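PDB 1WY2: Xaa-Pro dipeptidase from Pyrococcus horikoshii, which probably hydrolyses dipeptides that carry a C-terminal proline after a nonpolar residue, as a homodimeric metallopeptidase with two metal ions in each subunit. Local coordinates for residues Y44-G49 with T53-E58. Numbering follows the deposited sequence.
Sequences YILITG and TLYVPE
The beta hairpin of strands 44-48 and 51-57, in the mixed sheet of the creatinase/prolidase N-terminal domain, pairs Tyr44 with Tyr55, Ile45 with Leu54 and Leu46 with Thr53. Tyr44 and Tyr55 form an antiparallel hydrogen-bonded pair, Tyr44 N to Tyr55 O at 2.9 Å and Tyr55 N to Tyr44 O at 2.8 Å. Leu46 and Thr53 repeat the pattern: Leu46 N reaches Thr53 O at 2.8 Å, and Thr53 N donates to Leu46 O. Between them lies the non-hydrogen-bonded pair Ile45-Leu54, where the CA of Ile45 makes a CA-H...O contact with Thr53 O at 3.3 Å. On the face that carries Ile45 and Leu54, their side chains cross at an oblique angle, Ile45 CG1 touching Leu54 CD1 at 3.7 Å, and both pack against Val31 of helix 28-35. The opposite face carries Tyr44, Leu46, Thr53 and Tyr55. CG beside its own backbone N (chi1 -64°) leans the Tyr55 ring toward Leu46, bringing CE1 to 3.8 Å from Leu46 CB; Tyr44 O lies at the ring edge, in its plane, and Thr53 CG2 sits over one ring face, offset toward the rim. The Tyr44 ring meets Phe81 and Phe101. At the Leu46-Thr53 pair a water donates to Leu46 O at 2.9 Å and also hydrogen-bonds Thr53 OG1 at 3.0 Å.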
loop_
_atom_site.group_PDB
_atom_site.type_symbol
_atom_site.label_atom_id
_atom_site.label_comp_id
_atom_site.label_asym_id
_atom_site.label_seq_id
_atom_site.Cartn_x
_atom_site.Cartn_y
_atom_site.Cartn_z
ATOM N N TYR A 44 16.362 -4.127 6.834
ATOM C CA TYR A 44 16.549 -3.427 8.097
ATOM C C TYR A 44 17.933 -2.808 8.185
ATOM O O TYR A 44 18.935 -3.505 8.041
ATOM C CB TYR A 44 16.376 -4.384 9.281
ATOM C CG TYR A 44 15.134 -5.240 9.212
ATOM C CD1 TYR A 44 15.150 -6.473 8.561
ATOM C CD2 TYR A 44 13.938 -4.810 9.782
ATOM C CE1 TYR A 44 14.002 -7.258 8.480
ATOM C CE2 TYR A 44 12.785 -5.586 9.705
ATOM C CZ TYR A 44 12.824 -6.808 9.053
ATOM O OH TYR A 44 11.687 -7.581 8.975
ATOM N N ILE A 45 17.988 -1.501 8.414
ATOM C CA ILE A 45 19.271 -0.824 8.555
ATOM C C ILE A 45 19.561 -0.653 10.040
ATOM O O ILE A 45 18.719 -0.153 10.790
ATOM C CB ILE A 45 19.267 0.580 7.914
ATOM C CG1 ILE A 45 18.914 0.486 6.428
ATOM C CG2 ILE A 45 20.645 1.226 8.081
ATOM C CD1 ILE A 45 18.852 1.829 5.729
ATOM N N LEU A 46 20.740 -1.091 10.470
ATOM C CA LEU A 46 21.134 -0.944 11.865
ATOM C C LEU A 46 22.294 0.042 11.903
ATOM O O LEU A 46 23.334 -0.187 11.283
ATOM C CB LEU A 46 21.574 -2.287 12.458
ATOM C CG LEU A 46 21.940 -2.253 13.945
ATOM C CD1 LEU A 46 20.735 -1.808 14.763
ATOM C CD2 LEU A 46 22.408 -3.629 14.390
ATOM N N ILE A 47 22.106 1.138 12.627
ATOM C CA ILE A 47 23.130 2.169 12.740
ATOM C C ILE A 47 23.695 2.242 14.154
ATOM O O ILE A 47 22.943 2.331 15.129
ATOM C CB ILE A 47 22.550 3.557 12.372
ATOM C CG1 ILE A 47 22.084 3.556 10.914
ATOM C CG2 ILE A 47 23.600 4.641 12.589
ATOM C CD1 ILE A 47 21.252 4.768 10.527
ATOM N N THR A 48 25.020 2.179 14.259
ATOM C CA THR A 48 25.694 2.290 15.550
ATOM C C THR A 48 26.607 3.507 15.445
ATOM O O THR A 48 26.684 4.136 14.391
ATOM C CB THR A 48 26.549 1.043 15.888
ATOM O OG1 THR A 48 27.632 0.930 14.958
ATOM C CG2 THR A 48 25.702 -0.209 15.837
ATOM N N GLY A 49 27.303 3.839 16.526
ATOM C CA GLY A 49 28.169 5.005 16.498
ATOM C C GLY A 49 29.278 5.001 15.462
ATOM O O GLY A 49 29.755 6.063 15.060
ATOM N N THR A 53 24.766 -0.859 8.739
ATOM C CA THR A 53 24.621 -2.095 7.977
ATOM C C THR A 53 23.182 -2.348 7.545
ATOM O O THR A 53 22.247 -2.118 8.306
ATOM C CB THR A 53 25.076 -3.311 8.815
ATOM O OG1 THR A 53 26.401 -3.084 9.311
ATOM C CG2 THR A 53 25.071 -4.578 7.968
ATOM N N LEU A 54 23.016 -2.828 6.320
ATOM C CA LEU A 54 21.690 -3.142 5.801
ATOM C C LEU A 54 21.532 -4.659 5.801
ATOM O O LEU A 54 22.231 -5.358 5.071
ATOM C CB LEU A 54 21.527 -2.607 4.376
ATOM C CG LEU A 54 20.257 -3.047 3.637
ATOM C CD1 LEU A 54 19.021 -2.542 4.372
ATOM C CD2 LEU A 54 20.287 -2.523 2.214
ATOM N N TYR A 55 20.627 -5.161 6.636
ATOM C CA TYR A 55 20.372 -6.598 6.716
ATOM C C TYR A 55 19.154 -6.940 5.874
ATOM O O TYR A 55 18.116 -6.290 5.989
ATOM C CB TYR A 55 20.110 -7.030 8.160
ATOM C CG TYR A 55 21.279 -6.845 9.092
ATOM C CD1 TYR A 55 21.527 -5.615 9.700
ATOM C CD2 TYR A 55 22.145 -7.904 9.366
ATOM C CE1 TYR A 55 22.612 -5.445 10.563
ATOM C CE2 TYR A 55 23.228 -7.746 10.223
ATOM C CZ TYR A 55 23.455 -6.516 10.819
ATOM O OH TYR A 55 24.514 -6.370 11.685
ATOM N N VAL A 56 19.277 -7.960 5.033
ATOM C CA VAL A 56 18.164 -8.364 4.180
ATOM C C VAL A 56 18.061 -9.877 4.045
ATOM O O VAL A 56 19.031 -10.601 4.278
ATOM C CB VAL A 56 18.303 -7.771 2.761
ATOM C CG1 VAL A 56 18.303 -6.251 2.822
ATOM C CG2 VAL A 56 19.580 -8.274 2.113
ATOM N N PRO A 57 16.866 -10.376 3.687
ATOM C CA PRO A 57 16.658 -11.817 3.517
ATOM C C PRO A 57 17.443 -12.271 2.287
ATOM O O PRO A 57 17.802 -11.452 1.442
ATOM C CB PRO A 57 15.148 -11.925 3.303
ATOM C CG PRO A 57 14.608 -10.745 4.054
ATOM C CD PRO A 57 15.581 -9.656 3.665
ATOM N N GLU A 58 17.702 -13.570 2.182
ATOM C CA GLU A 58 18.447 -14.103 1.045
ATOM C C GLU A 58 17.849 -13.697 -0.301
ATOM O O GLU A 58 18.578 -13.384 -1.242
ATOM C CB GLU A 58 18.523 -15.629 1.133
ATOM C CG GLU A 58 19.250 -16.135 2.368
ATOM C CD GLU A 58 19.376 -17.646 2.396
ATOM O OE1 GLU A 58 18.334 -18.335 2.442
ATOM O OE2 GLU A 58 20.521 -18.147 2.370
HETATM O O HOH W 1 25.800 -1.559 11.815
#